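Local coordinates for relaxosome protein TraM (Escherichia coli, PDB 4QPO) that binds plasmid DNA specifically as a homotetramer and, as part of the relaxosome, supports the nicking of the transfer origin that starts F plasmid conjugation, at the interface of chains A and B. Sequence-based numbering; all coordinates share one arbitrary frame. Chains: chain A/B, Relaxosome protein TraM.

The interface of chains A and B. Residues chain A 1, 3, 5, 42; chain B 5, 7, 12, 15, 34, 38.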
loop_
_atom_site.group_PDB
_atom_site.type_symbol
_atom_site.label_atom_id
_atom_site.label_comp_id
_atom_site.label_asym_id
_atom_site.label_seq_id
_atom_site.Cartn_x
_atom_site.Cartn_y
_atom_site.Cartn_z
ATOM N N ALA A 1 2.594 -23.691 4.007
ATOM C CA ALA A 1 3.395 -23.424 5.199
ATOM C C ALA A 1 2.547 -22.771 6.278
ATOM O O ALA A 1 1.730 -21.894 5.982
ATOM C CB ALA A 1 4.578 -22.534 4.866
ATOM N N VAL A 3 2.147 -20.429 9.607
ATOM C CA VAL A 3 2.827 -19.317 10.298
ATOM C C VAL A 3 2.063 -18.879 11.543
ATOM O O VAL A 3 0.839 -18.983 11.616
ATOM C CB VAL A 3 3.028 -18.080 9.375
ATOM C CG1 VAL A 3 3.832 -18.454 8.186
ATOM C CG2 VAL A 3 1.720 -17.527 8.907
ATOM N N LEU A 5 1.433 -15.637 13.881
ATOM C CA LEU A 5 1.582 -14.189 13.816
ATOM C C LEU A 5 0.997 -13.539 15.049
ATOM O O LEU A 5 -0.015 -13.974 15.578
ATOM C CB LEU A 5 0.903 -13.601 12.568
ATOM C CG LEU A 5 1.404 -14.129 11.230
ATOM C CD1 LEU A 5 1.013 -13.160 10.134
ATOM C CD2 LEU A 5 2.912 -14.281 11.306
ATOM N N LEU A 42 -1.996 -10.644 3.799
ATOM C CA LEU A 42 -0.569 -10.909 3.952
ATOM C C LEU A 42 0.101 -11.043 2.585
ATOM O O LEU A 42 1.220 -10.555 2.370
ATOM C CB LEU A 42 -0.345 -12.182 4.787
ATOM C CG LEU A 42 1.072 -12.765 4.913
ATOM C CD1 LEU A 42 2.074 -11.743 5.361
ATOM C CD2 LEU A 42 1.046 -13.888 5.895
ATOM N N LEU B 5 -1.947 -19.200 10.733
ATOM C CA LEU B 5 -2.303 -19.105 9.340
ATOM C C LEU B 5 -1.480 -20.041 8.470
ATOM O O LEU B 5 -0.283 -20.198 8.690
ATOM C CB LEU B 5 -2.108 -17.660 8.888
ATOM C CG LEU B 5 -2.794 -17.198 7.617
ATOM C CD1 LEU B 5 -4.277 -17.548 7.691
ATOM C CD2 LEU B 5 -2.594 -15.685 7.496
ATOM N N ILE B 7 -0.053 -20.278 4.769
ATOM C CA ILE B 7 0.190 -19.442 3.603
ATOM C C ILE B 7 0.780 -20.300 2.473
ATOM O O ILE B 7 1.150 -21.458 2.696
ATOM C CB ILE B 7 1.128 -18.257 3.927
ATOM C CG1 ILE B 7 2.540 -18.742 4.266
ATOM C CG2 ILE B 7 0.551 -17.417 5.070
ATOM C CD1 ILE B 7 3.529 -17.597 4.523
ATOM N N TYR B 12 5.727 -18.031 1.623
ATOM C CA TYR B 12 6.716 -18.499 2.586
ATOM C C TYR B 12 8.161 -18.279 2.098
ATOM O O TYR B 12 8.993 -17.732 2.824
ATOM C CB TYR B 12 6.470 -19.961 2.855
ATOM C CG TYR B 12 7.453 -20.628 3.772
ATOM C CD1 TYR B 12 7.368 -20.462 5.144
ATOM C CD2 TYR B 12 8.457 -21.436 3.269
ATOM C CE1 TYR B 12 8.254 -21.087 5.988
ATOM C CE2 TYR B 12 9.342 -22.065 4.105
ATOM C CZ TYR B 12 9.237 -21.880 5.467
ATOM O OH TYR B 12 10.128 -22.503 6.308
ATOM N N ILE B 15 8.977 -14.461 1.976
ATOM C CA ILE B 15 9.278 -13.909 3.295
ATOM C C ILE B 15 10.656 -14.378 3.777
ATOM O O ILE B 15 11.411 -13.582 4.312
ATOM C CB ILE B 15 8.188 -14.286 4.306
ATOM C CG1 ILE B 15 6.858 -13.708 3.818
ATOM C CG2 ILE B 15 8.534 -13.702 5.695
ATOM C CD1 ILE B 15 5.649 -14.121 4.626
ATOM N N PHE B 34 10.843 -14.161 11.258
ATOM C CA PHE B 34 9.859 -14.502 10.244
ATOM C C PHE B 34 8.481 -13.973 10.689
ATOM O O PHE B 34 7.813 -13.241 9.965
ATOM C CB PHE B 34 9.794 -16.008 10.017
ATOM C CG PHE B 34 8.937 -16.389 8.849
ATOM C CD1 PHE B 34 7.556 -16.361 8.952
ATOM C CD2 PHE B 34 9.514 -16.745 7.633
ATOM C CE1 PHE B 34 6.762 -16.690 7.877
ATOM C CE2 PHE B 34 8.724 -17.076 6.553
ATOM C CZ PHE B 34 7.345 -17.041 6.670
ATOM N N ALA B 38 6.203 -11.200 8.881
ATOM C CA ALA B 38 4.898 -11.578 8.347
ATOM C C ALA B 38 3.799 -10.700 8.936
ATOM O O ALA B 38 2.854 -10.321 8.233
ATOM C CB ALA B 38 4.611 -13.031 8.629
#
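The ring of B:Phe34 meets A:Val3 at its rim: methyl CG1 of the valine lies 3.4 Å from CE1, displaced towards one face. B:Ile15 of the same chain covers the other face with its CG2, 3.5 Å above the plane near the rim, and the backbone O of B:Tyr12 sits in the plane at the ring edge. The B:Tyr12 ring is used differently, for the A:Ala1 methyl lies above one face, set out past the rim at CG and CD1, with CB 3.5 Å from CD1.

The strand of chain A that B:Phe34 contacts pairs antiparallel with that of chain B, residues 2-6 of each chain. A:Val3 N donates to B:Leu5 O at 2.6 Å in a nearly straight bond (168° at H), while B:Leu5 N returns a bond to A:Val3 O at 2.9 Å. Just beyond the strands, A:Ala1 and B:Ile7 extend the pairing with a second reciprocal pair of backbone bonds, which probably helps to hold the N-terminus in place.

The aliphatic side chains pack beneath this ribbon. B:Ile7 crosses A:Val3 at about a right angle; with chi1 67°, its CG1 branch lies between its own N and carbonyl carbon and carries CD1 towards valine CG1, leaving CG2 to meet A:Leu42 CD2 at 3.7 Å. Alongside, A:Val3 CG2 rests against CB of B:Leu5, the two side chains pointing the same way. From helix 34-52, A:Leu42 also sets CD1 against the carbonyl O of B:Ala38. A:Leu5 CD2 packs tightly against B:Ala38 CB at 3.4 Å, an approach that the short alanine side chain probably allows.

This is the intertwined dimer core of the N-terminal ribbon-helix-helix domain. Each strand is paired with its partner and backed by the other subunit's helices, and the two-fold repeats every contact. Dimerisation thereby builds the two-stranded ribbon that, in this family, is inserted into the DNA major groove for sequence recognition.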